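Side-chain contact in replisome organizer (Bacillus phage SPP1, PDB 1NO1), which serves as the phage helicase loader and inhibitor G39P, and probably helps bring the replicative helicase into phage DNA replication: residues 7-12 with 43-48. Residues are numbered along the deposited sequence; the frame is centred on the assembly and turned at random.
Sequences VQILKA and EEIMNN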
# COMPACT_ATOMS: atom_id res chain seq x y z
N VAL A 7 2.69 -7.32 1.84
CA VAL A 7 4.08 -6.92 1.88
C VAL A 7 4.51 -6.26 0.54
O VAL A 7 5.28 -5.28 0.55
CB VAL A 7 5.01 -8.11 2.20
CG1 VAL A 7 6.49 -7.74 2.01
CG2 VAL A 7 4.77 -8.61 3.60
N GLN A 8 4.03 -6.77 -0.61
CA GLN A 8 4.38 -6.12 -1.88
C GLN A 8 3.76 -4.75 -2.06
O GLN A 8 4.42 -3.86 -2.55
CB GLN A 8 3.93 -6.89 -3.12
CG GLN A 8 4.05 -8.34 -3.13
CD GLN A 8 4.12 -8.88 -4.57
OE1 GLN A 8 3.89 -10.08 -4.79
NE2 GLN A 8 4.45 -8.00 -5.53
N ILE A 9 2.47 -4.60 -1.76
CA ILE A 9 1.85 -3.29 -1.85
C ILE A 9 2.70 -2.28 -1.07
O ILE A 9 3.03 -1.21 -1.58
CB ILE A 9 0.44 -3.34 -1.26
CG1 ILE A 9 -0.46 -4.19 -2.15
CG2 ILE A 9 -0.14 -1.92 -1.11
CD1 ILE A 9 -0.62 -3.57 -3.55
N LEU A 10 3.10 -2.62 0.15
CA LEU A 10 3.85 -1.64 0.94
C LEU A 10 5.25 -1.34 0.36
O LEU A 10 5.77 -0.24 0.48
CB LEU A 10 3.93 -2.05 2.41
CG LEU A 10 2.60 -1.90 3.18
CD1 LEU A 10 2.60 -2.72 4.46
CD2 LEU A 10 2.28 -0.43 3.49
N LYS A 11 5.84 -2.32 -0.29
CA LYS A 11 7.16 -2.13 -0.90
C LYS A 11 7.05 -1.19 -2.11
O LYS A 11 7.98 -0.45 -2.41
CB LYS A 11 7.75 -3.49 -1.29
CG LYS A 11 8.92 -3.45 -2.25
CD LYS A 11 10.28 -3.44 -1.54
CE LYS A 11 11.43 -3.33 -2.54
NZ LYS A 11 12.75 -3.58 -1.84
N ALA A 12 5.90 -1.21 -2.77
CA ALA A 12 5.68 -0.35 -3.92
C ALA A 12 5.47 1.12 -3.49
O ALA A 12 6.00 2.06 -4.12
CB ALA A 12 4.50 -0.87 -4.78
N GLU A 43 -3.81 -7.57 -8.00
CA GLU A 43 -3.76 -6.86 -9.28
C GLU A 43 -4.55 -5.53 -9.26
O GLU A 43 -4.04 -4.50 -9.68
CB GLU A 43 -4.15 -7.78 -10.49
CG GLU A 43 -3.84 -7.16 -11.85
CD GLU A 43 -4.26 -7.97 -13.07
OE1 GLU A 43 -4.90 -9.03 -12.94
OE2 GLU A 43 -3.93 -7.53 -14.19
N GLU A 44 -5.78 -5.55 -8.74
CA GLU A 44 -6.59 -4.33 -8.69
C GLU A 44 -5.99 -3.21 -7.86
O GLU A 44 -5.99 -2.07 -8.30
CB GLU A 44 -8.05 -4.63 -8.25
N ILE A 45 -5.47 -3.53 -6.68
CA ILE A 45 -4.91 -2.55 -5.76
C ILE A 45 -3.61 -1.91 -6.27
O ILE A 45 -3.37 -0.72 -6.06
CB ILE A 45 -4.73 -3.18 -4.34
CG1 ILE A 45 -6.07 -3.67 -3.81
CG2 ILE A 45 -4.22 -2.21 -3.31
CD1 ILE A 45 -7.16 -2.68 -3.96
N MSE A 46 -2.76 -2.71 -6.92
CA MSE A 46 -1.52 -2.24 -7.52
C MSE A 46 -1.84 -1.21 -8.63
O MSE A 46 -1.13 -0.21 -8.80
CB MSE A 46 -0.76 -3.43 -8.17
CG MSE A 46 0.26 -4.21 -7.30
SE MSE A 46 1.84 -3.17 -6.51
CE MSE A 46 2.10 -1.92 -7.97
N ASN A 47 -2.87 -1.50 -9.43
CA ASN A 47 -3.31 -0.56 -10.47
C ASN A 47 -3.77 0.76 -9.82
O ASN A 47 -3.42 1.84 -10.29
CB ASN A 47 -4.40 -1.19 -11.31
CG ASN A 47 -4.73 -0.39 -12.56
OD1 ASN A 47 -5.87 0.02 -12.75
ND2 ASN A 47 -3.74 -0.18 -13.42
N ASN A 48 -4.54 0.68 -8.73
CA ASN A 48 -4.98 1.88 -8.02
C ASN A 48 -3.80 2.70 -7.43
O ASN A 48 -3.84 3.95 -7.41
CB ASN A 48 -5.96 1.49 -6.91
CG ASN A 48 -7.28 0.97 -7.46
OD1 ASN A 48 -7.59 1.14 -8.64
ND2 ASN A 48 -8.06 0.31 -6.60
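A12 N donates to Q8 O at 3.0 Å, an ordinary helical bond one turn back, with a weak second bond to I9 O. The methyl group of A12 points toward helix 42-55, where no hydrogen bond crosses and the whole contact is apolar. The incoming group is M46, modelled as selenomethionine. Its chain does not run straight out; it bends at chi2 and again at chi3 (-34°), so that SE lies in front of helix 3-16. There SE meets two side chains one turn apart, A12 CB at 3.9 Å and I9 CD1 at the same 3.9 Å, while CE lies 4.1 Å from A12 CB. I9 answers from the other direction. With CG1 beside the backbone N (chi1 -68°), its CD1 is carried across the gap to touch CG of M46 as well, and the two side chains slide past each other in opposite directions. The same CD1 also touches I45 CG2 at 3.9 Å, and here the isoleucines cross at about a right angle. I45, I9 and A12 are buried; M46 is partly exposed, so it lies nearer the solvent than the other three. L42 and L49 extend the packing along helix 42-55, against I9 and A12 respectively, and on another side of helix 3-16 L10 packs on V30 and W33 of helix 26-37. The two segments run almost parallel, 11° apart, with axes 10.7 Å from each other, a spacing filled by I9, I45 and the selenomethionine, with the methyl of A12: helix-to-helix packing in the hydrophobic core of a small all-helical domain.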